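PDB 4FTD: uncharacterized protein from Bacteroides eggerthii, which is of unknown function but combines an immunoglobulin-like region with a six-bladed beta-propeller and may take part in carbohydrate metabolism. Local coordinates for residues A[121-126]-A[439-444]; A[138-143]-A[411-416]; A[354-359]-A[431-436]; A[367-372]-A[399-404]. All blocks are in the same frame, centred on the assembly; numbering follows the deposited sequence.

Contact 1: residues A[121-126]-A[439-444]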
loop_
_atom_site.group_PDB
_atom_site.type_symbol
_atom_site.label_atom_id
_atom_site.label_comp_id
_atom_site.label_asym_id
_atom_site.label_seq_id
_atom_site.Cartn_x
_atom_site.Cartn_y
_atom_site.Cartn_z
ATOM N N VAL A 121 -6.896 -3.218 11.478
ATOM C CA VAL A 121 -7.880 -2.477 10.679
ATOM C C VAL A 121 -8.709 -1.506 11.507
ATOM O O VAL A 121 -9.217 -1.873 12.551
ATOM C CB VAL A 121 -8.830 -3.454 9.950
ATOM C CG1 VAL A 121 -9.830 -2.694 9.092
ATOM C CG2 VAL A 121 -8.018 -4.411 9.074
ATOM N N TYR A 122 -8.826 -0.267 11.023
ATOM C CA TYR A 122 -9.738 0.734 11.565
ATOM C C TYR A 122 -10.729 0.994 10.440
ATOM O O TYR A 122 -10.431 1.686 9.443
ATOM C CB TYR A 122 -8.990 1.987 11.993
ATOM C CG TYR A 122 -7.903 1.665 12.979
ATOM C CD1 TYR A 122 -8.196 1.346 14.311
ATOM C CD2 TYR A 122 -6.578 1.639 12.580
ATOM C CE1 TYR A 122 -7.185 1.036 15.221
ATOM C CE2 TYR A 122 -5.568 1.320 13.471
ATOM C CZ TYR A 122 -5.862 1.022 14.776
ATOM O OH TYR A 122 -4.787 0.756 15.585
ATOM N N ASN A 123 -11.905 0.405 10.594
ATOM C CA ASN A 123 -12.908 0.352 9.548
ATOM C C ASN A 123 -14.046 1.354 9.678
ATOM O O ASN A 123 -14.741 1.364 10.683
ATOM C CB ASN A 123 -13.508 -1.032 9.522
ATOM C CG ASN A 123 -14.493 -1.201 8.382
ATOM O OD1 ASN A 123 -14.322 -0.640 7.306
ATOM N ND2 ASN A 123 -15.497 -2.001 8.610
ATOM N N PHE A 124 -14.222 2.164 8.633
ATOM C CA PHE A 124 -15.351 3.120 8.531
ATOM C C PHE A 124 -16.120 2.878 7.228
ATOM O O PHE A 124 -16.507 3.826 6.542
ATOM C CB PHE A 124 -14.905 4.569 8.732
ATOM C CG PHE A 124 -14.296 4.782 10.093
ATOM C CD1 PHE A 124 -12.955 4.451 10.316
ATOM C CD2 PHE A 124 -15.083 5.177 11.167
ATOM C CE1 PHE A 124 -12.401 4.546 11.564
ATOM C CE2 PHE A 124 -14.534 5.276 12.427
ATOM C CZ PHE A 124 -13.194 4.955 12.636
ATOM N N SER A 125 -16.359 1.586 6.968
ATOM C CA SER A 125 -17.087 1.094 5.792
ATOM C C SER A 125 -18.025 -0.004 6.227
ATOM O O SER A 125 -18.020 -0.372 7.397
ATOM C CB SER A 125 -16.135 0.589 4.695
ATOM O OG SER A 125 -15.558 -0.686 4.978
ATOM N N GLY A 126 -18.816 -0.520 5.276
ATOM C CA GLY A 126 -19.712 -1.642 5.493
ATOM C C GLY A 126 -20.691 -1.284 6.573
ATOM O O GLY A 126 -21.261 -0.205 6.544
ATOM N N GLY A 439 -17.645 3.985 2.063
ATOM C CA GLY A 439 -16.922 4.421 3.246
ATOM C C GLY A 439 -15.403 4.307 3.061
ATOM O O GLY A 439 -14.923 4.269 1.953
ATOM N N PHE A 440 -14.667 4.237 4.166
ATOM C CA PHE A 440 -13.210 4.197 4.124
ATOM C C PHE A 440 -12.624 3.254 5.155
ATOM O O PHE A 440 -13.305 2.899 6.100
ATOM C CB PHE A 440 -12.623 5.598 4.235
ATOM C CG PHE A 440 -12.737 6.275 5.598
ATOM C CD1 PHE A 440 -11.804 6.032 6.592
ATOM C CD2 PHE A 440 -13.743 7.230 5.843
ATOM C CE1 PHE A 440 -11.899 6.664 7.840
ATOM C CE2 PHE A 440 -13.832 7.874 7.060
ATOM C CZ PHE A 440 -12.898 7.607 8.050
ATOM N N VAL A 441 -11.366 2.876 4.963
ATOM C CA VAL A 441 -10.650 1.954 5.867
ATOM C C VAL A 441 -9.183 2.399 5.975
ATOM O O VAL A 441 -8.603 2.991 5.022
ATOM C CB VAL A 441 -10.775 0.485 5.373
ATOM C CG1 VAL A 441 -10.025 0.254 4.071
ATOM C CG2 VAL A 441 -10.291 -0.531 6.398
ATOM N N ILE A 442 -8.600 2.196 7.165
ATOM C CA ILE A 442 -7.179 2.289 7.372
ATOM C C ILE A 442 -6.702 0.886 7.797
ATOM O O ILE A 442 -7.220 0.337 8.766
ATOM C CB ILE A 442 -6.832 3.280 8.470
ATOM C CG1 ILE A 442 -7.331 4.691 8.097
ATOM C CG2 ILE A 442 -5.307 3.241 8.728
ATOM C CD1 ILE A 442 -7.404 5.642 9.284
ATOM N N CYS A 443 -5.742 0.313 7.061
ATOM C CA CYS A 443 -5.178 -1.006 7.353
ATOM C C CYS A 443 -3.694 -0.854 7.604
ATOM O O CYS A 443 -2.976 -0.351 6.724
ATOM C CB CYS A 443 -5.370 -1.928 6.167
ATOM S SG CYS A 443 -7.078 -2.077 5.682
ATOM N N GLU A 444 -3.241 -1.257 8.787
ATOM C CA GLU A 444 -1.842 -1.109 9.204
ATOM C C GLU A 444 -1.199 -2.485 9.314
ATOM O O GLU A 444 -1.817 -3.442 9.809
ATOM C CB GLU A 444 -1.758 -0.398 10.555
ATOM C CG GLU A 444 -2.501 0.935 10.610
ATOM C CD GLU A 444 -2.138 1.793 11.818
ATOM O OE1 GLU A 444 -1.709 1.237 12.851
ATOM O OE2 GLU A 444 -2.276 3.031 11.744
#

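Contact 2: residues A[138-143]-A[411-416]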
loop_
_atom_site.group_PDB
_atom_site.type_symbol
_atom_site.label_atom_id
_atom_site.label_comp_id
_atom_site.label_asym_id
_atom_site.label_seq_id
_atom_site.Cartn_x
_atom_site.Cartn_y
_atom_site.Cartn_z
ATOM N N THR A 138 -20.682 13.191 -0.846
ATOM C CA THR A 138 -19.254 13.116 -0.502
ATOM C C THR A 138 -18.645 12.100 -1.447
ATOM O O THR A 138 -19.036 10.943 -1.442
ATOM C CB THR A 138 -19.024 12.599 0.951
ATOM O OG1 THR A 138 -19.617 13.480 1.893
ATOM C CG2 THR A 138 -17.520 12.452 1.245
ATOM N N ARG A 139 -17.701 12.542 -2.260
ATOM C CA ARG A 139 -17.070 11.699 -3.310
ATOM C C ARG A 139 -15.576 11.557 -3.157
ATOM O O ARG A 139 -14.896 10.927 -3.971
ATOM C CB ARG A 139 -17.395 12.282 -4.676
ATOM C CG ARG A 139 -18.876 12.315 -4.922
ATOM C CD ARG A 139 -19.233 12.758 -6.329
ATOM N NE ARG A 139 -20.705 12.848 -6.398
ATOM C CZ ARG A 139 -21.387 13.063 -7.521
ATOM N NH1 ARG A 139 -20.766 13.179 -8.665
ATOM N NH2 ARG A 139 -22.698 13.174 -7.500
ATOM N N CYS A 140 -15.042 12.087 -2.066
ATOM C CA CYS A 140 -13.624 12.061 -1.854
ATOM C C CYS A 140 -13.231 12.138 -0.393
ATOM O O CYS A 140 -13.777 12.929 0.354
ATOM C CB CYS A 140 -13.004 13.253 -2.537
ATOM S SG CYS A 140 -11.188 13.293 -2.682
ATOM N N ALA A 141 -12.226 11.351 -0.051
ATOM C CA ALA A 141 -11.551 11.369 1.230
ATOM C C ALA A 141 -10.065 11.120 0.979
ATOM O O ALA A 141 -9.685 10.510 -0.017
ATOM C CB ALA A 141 -12.173 10.310 2.204
ATOM N N SER A 142 -9.214 11.645 1.853
ATOM C CA SER A 142 -7.786 11.508 1.749
ATOM C C SER A 142 -7.201 11.318 3.178
ATOM O O SER A 142 -7.872 11.580 4.154
ATOM C CB SER A 142 -7.199 12.741 1.048
ATOM O OG SER A 142 -5.779 12.672 0.904
ATOM N N TYR A 143 -5.994 10.787 3.260
ATOM C CA TYR A 143 -5.360 10.393 4.530
ATOM C C TYR A 143 -3.874 10.633 4.461
ATOM O O TYR A 143 -3.287 10.437 3.434
ATOM C CB TYR A 143 -5.650 8.932 4.777
ATOM C CG TYR A 143 -4.736 8.167 5.735
ATOM C CD1 TYR A 143 -3.617 7.476 5.250
ATOM C CD2 TYR A 143 -5.045 8.034 7.072
ATOM C CE1 TYR A 143 -2.806 6.740 6.084
ATOM C CE2 TYR A 143 -4.240 7.255 7.921
ATOM C CZ TYR A 143 -3.125 6.624 7.401
ATOM O OH TYR A 143 -2.316 5.899 8.180
ATOM N N LEU A 411 -16.391 7.304 -7.309
ATOM C CA LEU A 411 -15.079 7.893 -7.111
ATOM C C LEU A 411 -14.450 7.195 -5.868
ATOM O O LEU A 411 -15.154 6.934 -4.832
ATOM C CB LEU A 411 -15.123 9.430 -6.955
ATOM C CG LEU A 411 -15.365 10.262 -8.248
ATOM C CD1 LEU A 411 -14.285 10.006 -9.307
ATOM C CD2 LEU A 411 -16.767 10.040 -8.791
ATOM N N ALA A 412 -13.181 6.821 -6.040
ATOM C CA ALA A 412 -12.392 6.099 -5.033
ATOM C C ALA A 412 -11.013 6.710 -4.927
ATOM O O ALA A 412 -10.480 7.210 -5.922
ATOM C CB ALA A 412 -12.267 4.611 -5.364
ATOM N N GLN A 413 -10.475 6.722 -3.709
ATOM C CA GLN A 413 -9.177 7.283 -3.409
ATOM C C GLN A 413 -8.370 6.224 -2.619
ATOM O O GLN A 413 -8.913 5.312 -1.975
ATOM C CB GLN A 413 -9.266 8.562 -2.538
ATOM C CG GLN A 413 -9.997 9.728 -3.191
ATOM C CD GLN A 413 -11.490 9.555 -3.250
ATOM O OE1 GLN A 413 -12.109 9.086 -2.280
ATOM N NE2 GLN A 413 -12.096 9.957 -4.363
ATOM N N THR A 414 -7.064 6.355 -2.738
ATOM C CA THR A 414 -6.094 5.606 -1.943
ATOM C C THR A 414 -5.086 6.589 -1.371
ATOM O O THR A 414 -4.888 7.700 -1.875
ATOM C CB THR A 414 -5.345 4.530 -2.749
ATOM O OG1 THR A 414 -4.631 5.150 -3.823
ATOM C CG2 THR A 414 -6.301 3.464 -3.252
ATOM N N ASP A 415 -4.429 6.161 -0.311
ATOM C CA ASP A 415 -3.342 6.935 0.304
ATOM C C ASP A 415 -2.565 5.988 1.205
ATOM O O ASP A 415 -3.046 4.918 1.531
ATOM C CB ASP A 415 -3.874 8.111 1.148
ATOM C CG ASP A 415 -4.049 9.414 0.356
ATOM O OD1 ASP A 415 -3.102 9.843 -0.387
ATOM O OD2 ASP A 415 -5.141 10.033 0.526
ATOM N N TYR A 416 -1.371 6.390 1.608
ATOM C CA TYR A 416 -0.614 5.570 2.545
ATOM C C TYR A 416 0.300 6.423 3.356
ATOM O O TYR A 416 0.591 7.550 2.966
ATOM C CB TYR A 416 0.189 4.499 1.785
ATOM C CG TYR A 416 1.296 5.056 0.930
ATOM C CD1 TYR A 416 1.060 5.453 -0.392
ATOM C CD2 TYR A 416 2.601 5.171 1.432
ATOM C CE1 TYR A 416 2.088 5.971 -1.168
ATOM C CE2 TYR A 416 3.626 5.687 0.658
ATOM C CZ TYR A 416 3.354 6.072 -0.635
ATOM O OH TYR A 416 4.348 6.564 -1.370
HETATM O O HOH W 1 -3.039 12.620 -0.739
#

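Contact 3: residues A[354-359]-A[431-436]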
loop_
_atom_site.group_PDB
_atom_site.type_symbol
_atom_site.label_atom_id
_atom_site.label_comp_id
_atom_site.label_asym_id
_atom_site.label_seq_id
_atom_site.Cartn_x
_atom_site.Cartn_y
_atom_site.Cartn_z
ATOM N N LEU A 354 -0.913 -0.140 -4.642
ATOM C CA LEU A 354 -2.116 0.106 -3.845
ATOM C C LEU A 354 -3.164 0.643 -4.828
ATOM O O LEU A 354 -2.880 1.595 -5.586
ATOM C CB LEU A 354 -1.832 1.119 -2.740
ATOM C CG LEU A 354 -3.024 1.643 -1.926
ATOM C CD1 LEU A 354 -3.769 0.529 -1.205
ATOM C CD2 LEU A 354 -2.520 2.733 -0.961
ATOM N N VAL A 355 -4.323 0.000 -4.872
ATOM C CA VAL A 355 -5.426 0.471 -5.717
ATOM C C VAL A 355 -6.709 0.364 -4.942
ATOM O O VAL A 355 -6.748 -0.291 -3.884
ATOM C CB VAL A 355 -5.560 -0.318 -7.037
ATOM C CG1 VAL A 355 -4.311 -0.194 -7.890
ATOM C CG2 VAL A 355 -5.930 -1.776 -6.785
ATOM N N CYS A 356 -7.751 1.068 -5.409
ATOM C CA CYS A 356 -9.106 0.793 -4.916
ATOM C C CYS A 356 -9.968 0.446 -6.092
ATOM O O CYS A 356 -9.976 1.190 -7.093
ATOM C CB CYS A 356 -9.704 1.983 -4.142
ATOM S SG CYS A 356 -11.263 1.603 -3.318
ATOM N N THR A 357 -10.707 -0.662 -6.023
ATOM C CA THR A 357 -11.577 -0.994 -7.163
ATOM C C THR A 357 -12.880 -0.163 -6.992
ATOM O O THR A 357 -13.400 -0.069 -5.894
ATOM C CB THR A 357 -11.816 -2.503 -7.311
ATOM O OG1 THR A 357 -12.409 -2.925 -6.100
ATOM C CG2 THR A 357 -10.458 -3.303 -7.609
ATOM N N ALA A 358 -13.380 0.434 -8.077
ATOM C CA ALA A 358 -14.437 1.470 -8.013
ATOM C C ALA A 358 -15.870 0.958 -7.954
ATOM O O ALA A 358 -16.665 1.342 -7.068
ATOM C CB ALA A 358 -14.270 2.439 -9.183
ATOM N N GLY A 359 -16.238 0.101 -8.902
ATOM C CA GLY A 359 -17.629 -0.316 -8.982
ATOM C C GLY A 359 -18.535 0.740 -9.602
ATOM O O GLY A 359 -19.508 1.155 -8.990
ATOM N N LEU A 431 -2.178 1.746 5.099
ATOM C CA LEU A 431 -2.847 1.881 3.815
ATOM C C LEU A 431 -4.271 2.372 4.054
ATOM O O LEU A 431 -4.913 1.990 5.026
ATOM C CB LEU A 431 -2.854 0.540 3.059
ATOM C CG LEU A 431 -1.483 -0.136 2.885
ATOM C CD1 LEU A 431 -1.698 -1.435 2.119
ATOM C CD2 LEU A 431 -0.456 0.747 2.154
ATOM N N PHE A 432 -4.734 3.224 3.156
ATOM C CA PHE A 432 -6.066 3.818 3.199
ATOM C C PHE A 432 -6.697 3.704 1.841
ATOM O O PHE A 432 -6.025 3.917 0.815
ATOM C CB PHE A 432 -5.929 5.273 3.565
ATOM C CG PHE A 432 -7.191 6.120 3.409
ATOM C CD1 PHE A 432 -7.447 6.805 2.217
ATOM C CD2 PHE A 432 -8.035 6.356 4.530
ATOM C CE1 PHE A 432 -8.558 7.637 2.095
ATOM C CE2 PHE A 432 -9.118 7.208 4.425
ATOM C CZ PHE A 432 -9.383 7.838 3.196
ATOM N N ALA A 433 -7.984 3.419 1.843
ATOM C CA ALA A 433 -8.857 3.499 0.665
ATOM C C ALA A 433 -10.212 4.070 1.109
ATOM O O ALA A 433 -10.673 3.849 2.252
ATOM C CB ALA A 433 -9.060 2.141 -0.004
ATOM N N SER A 434 -10.827 4.823 0.211
ATOM C CA SER A 434 -12.162 5.375 0.381
ATOM C C SER A 434 -12.905 5.217 -0.925
ATOM O O SER A 434 -12.340 5.471 -1.976
ATOM C CB SER A 434 -12.102 6.881 0.668
ATOM O OG SER A 434 -13.423 7.352 1.002
ATOM N N ARG A 435 -14.186 4.914 -0.849
ATOM C CA ARG A 435 -15.009 4.757 -2.016
ATOM C C ARG A 435 -16.402 5.306 -1.768
ATOM O O ARG A 435 -17.045 5.026 -0.729
ATOM C CB ARG A 435 -15.007 3.316 -2.445
ATOM C CG ARG A 435 -15.722 3.068 -3.760
ATOM C CD ARG A 435 -17.139 2.584 -3.543
ATOM N NE ARG A 435 -17.814 2.248 -4.777
ATOM C CZ ARG A 435 -19.074 1.839 -4.859
ATOM N NH1 ARG A 435 -19.817 1.742 -3.768
ATOM N NH2 ARG A 435 -19.594 1.520 -6.043
ATOM N N THR A 436 -16.877 6.097 -2.727
ATOM C CA THR A 436 -18.190 6.771 -2.639
ATOM C C THR A 436 -19.353 5.813 -2.402
ATOM O O THR A 436 -19.505 4.847 -3.144
ATOM C CB THR A 436 -18.464 7.615 -3.883
ATOM O OG1 THR A 436 -17.375 8.529 -4.045
ATOM C CG2 THR A 436 -19.807 8.363 -3.782
#

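Contact 4: residues A[367-372]-A[399-404]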
loop_
_atom_site.group_PDB
_atom_site.type_symbol
_atom_site.label_atom_id
_atom_site.label_comp_id
_atom_site.label_asym_id
_atom_site.label_seq_id
_atom_site.Cartn_x
_atom_site.Cartn_y
_atom_site.Cartn_z
ATOM N N SER A 367 -14.736 -5.771 -7.220
ATOM C CA SER A 367 -14.657 -6.170 -5.788
ATOM C C SER A 367 -15.048 -5.047 -4.772
ATOM O O SER A 367 -15.414 -5.335 -3.611
ATOM C CB SER A 367 -13.238 -6.693 -5.473
ATOM O OG SER A 367 -12.280 -5.629 -5.656
ATOM N N ILE A 368 -14.978 -3.784 -5.207
ATOM C CA ILE A 368 -15.171 -2.602 -4.342
ATOM C C ILE A 368 -14.296 -2.739 -3.092
ATOM O O ILE A 368 -14.795 -2.874 -1.949
ATOM C CB ILE A 368 -16.657 -2.276 -4.027
ATOM C CG1 ILE A 368 -17.489 -2.215 -5.317
ATOM C CG2 ILE A 368 -16.777 -0.909 -3.301
ATOM C CD1 ILE A 368 -18.983 -2.030 -5.067
ATOM N N ALA A 369 -12.986 -2.662 -3.318
ATOM C CA ALA A 369 -12.024 -3.028 -2.304
ATOM C C ALA A 369 -10.694 -2.312 -2.403
ATOM O O ALA A 369 -10.249 -1.964 -3.472
ATOM C CB ALA A 369 -11.784 -4.546 -2.374
ATOM N N LEU A 370 -10.041 -2.147 -1.253
ATOM C CA LEU A 370 -8.633 -1.776 -1.220
ATOM C C LEU A 370 -7.936 -3.058 -1.678
ATOM O O LEU A 370 -8.221 -4.126 -1.136
ATOM C CB LEU A 370 -8.207 -1.404 0.202
ATOM C CG LEU A 370 -6.777 -0.986 0.544
ATOM C CD1 LEU A 370 -6.741 -0.267 1.900
ATOM C CD2 LEU A 370 -5.863 -2.178 0.546
ATOM N N GLU A 371 -7.032 -2.963 -2.656
ATOM C CA GLU A 371 -6.231 -4.112 -3.083
ATOM C C GLU A 371 -4.768 -3.726 -3.167
ATOM O O GLU A 371 -4.441 -2.612 -3.554
ATOM C CB GLU A 371 -6.754 -4.639 -4.428
ATOM C CG GLU A 371 -8.085 -5.350 -4.246
ATOM C CD GLU A 371 -8.723 -5.856 -5.515
ATOM O OE1 GLU A 371 -8.189 -5.622 -6.618
ATOM O OE2 GLU A 371 -9.790 -6.488 -5.396
ATOM N N VAL A 372 -3.905 -4.651 -2.763
ATOM C CA VAL A 372 -2.473 -4.489 -2.828
ATOM C C VAL A 372 -1.907 -5.610 -3.694
ATOM O O VAL A 372 -2.230 -6.793 -3.489
ATOM C CB VAL A 372 -1.843 -4.550 -1.424
ATOM C CG1 VAL A 372 -0.354 -4.288 -1.512
ATOM C CG2 VAL A 372 -2.519 -3.542 -0.512
ATOM N N GLN A 399 -6.474 -7.776 0.376
ATOM C CA GLN A 399 -7.732 -7.177 -0.047
ATOM C C GLN A 399 -8.568 -6.839 1.166
ATOM O O GLN A 399 -8.637 -7.633 2.107
ATOM C CB GLN A 399 -8.532 -8.157 -0.893
ATOM C CG GLN A 399 -9.799 -7.577 -1.502
ATOM C CD GLN A 399 -10.582 -8.605 -2.272
ATOM O OE1 GLN A 399 -11.071 -9.577 -1.707
ATOM N NE2 GLN A 399 -10.708 -8.393 -3.555
ATOM N N PHE A 400 -9.169 -5.653 1.157
ATOM C CA PHE A 400 -10.140 -5.279 2.167
ATOM C C PHE A 400 -11.356 -4.760 1.420
ATOM O O PHE A 400 -11.295 -3.730 0.780
ATOM C CB PHE A 400 -9.630 -4.248 3.175
ATOM C CG PHE A 400 -10.594 -4.047 4.316
ATOM C CD1 PHE A 400 -11.667 -3.173 4.187
ATOM C CD2 PHE A 400 -10.472 -4.792 5.484
ATOM C CE1 PHE A 400 -12.595 -3.024 5.210
ATOM C CE2 PHE A 400 -11.400 -4.648 6.516
ATOM C CZ PHE A 400 -12.470 -3.773 6.367
ATOM N N LYS A 401 -12.438 -5.508 1.491
ATOM C CA LYS A 401 -13.673 -5.178 0.826
ATOM C C LYS A 401 -14.426 -4.108 1.604
ATOM O O LYS A 401 -14.697 -4.295 2.793
ATOM C CB LYS A 401 -14.496 -6.447 0.712
ATOM C CG LYS A 401 -14.035 -7.365 -0.407
ATOM C CD LYS A 401 -14.939 -8.581 -0.457
ATOM C CE LYS A 401 -15.464 -8.830 -1.851
ATOM N NZ LYS A 401 -16.408 -7.778 -2.374
ATOM N N LEU A 402 -14.797 -3.017 0.921
ATOM C CA LEU A 402 -15.451 -1.868 1.544
ATOM C C LEU A 402 -16.979 -2.020 1.582
ATOM O O LEU A 402 -17.656 -1.205 2.182
ATOM C CB LEU A 402 -15.046 -0.565 0.822
ATOM C CG LEU A 402 -13.562 -0.163 0.787
ATOM C CD1 LEU A 402 -13.277 0.924 -0.263
ATOM C CD2 LEU A 402 -13.171 0.278 2.176
ATOM N N GLY A 403 -17.517 -3.044 0.918
ATOM C CA GLY A 403 -18.969 -3.233 0.833
ATOM C C GLY A 403 -19.597 -2.257 -0.158
ATOM O O GLY A 403 -18.917 -1.524 -0.884
ATOM N N GLY A 404 -20.911 -2.263 -0.173
ATOM C CA GLY A 404 -21.690 -1.412 -1.038
ATOM C C GLY A 404 -21.890 -2.118 -2.359
ATOM O O GLY A 404 -21.640 -3.303 -2.496
HETATM O O HOH W 2 -16.962 -4.865 -1.210
#

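Contact 1: residues A[121-126]-A[439-444]
Tyr122 and Phe124 pair with Ile442 and Phe440 in a buried antiparallel strand contact on the outer side of a propeller blade. Strand 120-125 is the outer edge strand of the blade, farthest from the propeller axis, and strand 439-446 is its neighbour. Joining strands from distant parts of the chain in this way is the Velcro-type closure of a propeller. Tyr122 N meets Ile442 O at 2.8 Å, and Ile442 N returns to Tyr122 O at 3.0 Å. Phe124 and Phe440 exchange the same two bonds. On their face of the sheet the two phenyl rings lie side by side with planes 25° apart, slid so that they barely overlap. Phe124 CB sits over the centre of the Phe440 ring, 3.7 Å from the centroid, in a CH-pi contact. Next along, the edge of the Tyr122 ring at CE2 comes 3.8 Å from Glu444 CD, whose carboxylate forms a salt bridge with Lys428. On the other face Val121 CG1 presses on Val441 CG2 at 3.5 Å, tighter than usual van der Waals contact. Phe400 of the adjacent blade packs on Val121, Asn123 and Val441 here. Four backbone bonds thus fix the register, and apolar and ring contacts back them on both faces.

Contact 2: residues A[138-143]-A[411-416]
Gln413 and Asp415 reach from strand 412-420 to the backbone of strand 138-143, which runs almost parallel to it in the next blade. The strands are too far apart to pair directly, so side chains bridge them. Gln413 bends at chi2 (74°), which turns CD back along the neighbouring strand. Its amide then grips two backbone groups. NE2 donates to Arg139 O at 3.0 Å, on a lone pair of that carbonyl. OE1 accepts from Ala141 N at 3.2 Å, with the donor well above the amide carbonyl plane. Cys140 SG lies 3.8 Å from Gln413 CG. Asp415 OD2 takes two donors from the same face of its carboxylate: Ser142 OG at 2.7 Å and Tyr143 N at 3.0 Å. With OG anti to its backbone N (chi1 -180°), Ser142 reaches OD2 on the syn side of the carboxylate. A water donates to both Ser142 OG and Asp415 OD1, and Lys343 forms a salt bridge with OD1. A glycerol, probably from the crystallisation liquor, also bonds to OD1. Leu411 CB rests 3.3 Å from Arg139 O at the other end. The arrangement is that of the innermost strands of two adjacent blades, side by side around the axis of a beta-propeller.

Contact 3: residues A[354-359]-A[431-436]
Arg435 grips the turn at Ala358 and Gly359, where segment 354-359 leaves its strand. NE donates to Ala358 O at 2.7 Å, approaching nearly along the C=O axis. NH2 donates to Gly359 O at 3.0 Å, with that oxygen lying in the guanidinium plane. A second bond from NH2 to Ala358 O is weak. The chain of Arg435 bends at chi2 (-98°), which directs CD toward this turn. Nearer the middle of the strands the contact is apolar. Cys356 SG touches Ala433 CB at 4.0 Å and lies 4.2 Å from Arg435 CB. Farther along, Leu354 CD2 meets Leu431 CD2 at 4.2 Å. The second shell holds the arginine in place: Ser438 OG bonds to NH1, and Ser405 O accepts from NH2. Gly359 has a positive phi and a backbone conformation that calls for glycine, and it brings its carbonyl to the arginine. Leu370 packs on Leu354 and Ala433, while Thr414 packs on Leu354 and Cys356. The strand axes are 7.6 Å apart and cross at -21°. Such packing of the second strands of two neighbouring blades, face against face, is typical of a beta-propeller.

Contact 4: residues A[367-372]-A[399-404]
Leu370 and Phe400 form the central hydrogen-bonded pair of an antiparallel ladder between strands 369-374 and 398-401. Leu370 N and Phe400 O are 2.9 Å apart, as are Phe400 N and Leu370 O. Beyond the strand, Leu402 N adds a bond to Ile368 O at 2.9 Å.

The polar side chains gather on the face of Ala369 and Glu371. Glu371 and Gln399 lie side by side and point the same way. Gln399 NE2 donates to Glu371 OE2 at 2.8 Å, with the oxygen in the amide plane of Gln399. The donor meets OE2 on the anti side of the carboxylate, 27° out of its plane. Ser367 OG reaches the same oxygen at 2.6 Å from the opposite face of the carboxylate, and it also bonds to Thr357 OG1. Two donors thus hold OE2, which would favour a charged carboxylate. Lys401 bends at chi3 (129°) and chi4 (-67°), and its NZ donates to a lone pair of Ser367 O at 2.9 Å. A water bridges Ser367 O and Gly403 N.

Apolar contacts are fewer. Ala369 CB meets Gln399 CG at 3.7 Å, and Ile368 CG2 lies near Leu402 CB. On the other face, Leu370 CB and Phe400 CB are 4.4 Å apart. Leu402 also packs on Cys356. The pairing is that of the two outer strands of a propeller blade.

Overall arrangement
All four contacts lie in the beta-propeller, with centres 7 to 13 Å apart. Contacts 1, 2 and 3 share one blade, made of strands 412-420, 426-435, 439-446 and 120-125 in that order from the axis outward. Contact 1 is within this blade. Contact 2 joins its inner strand to the following blade, and contact 3 joins its second strand to the preceding one. Contact 4 lies within that preceding blade and touches contacts 1 and 3. Along the chain, contact 4 falls between the segments of each of the others, while the segments of contacts 2 and 3 alternate. Contact 1 spans the longest separation, so early and late parts of the chain together close the ring.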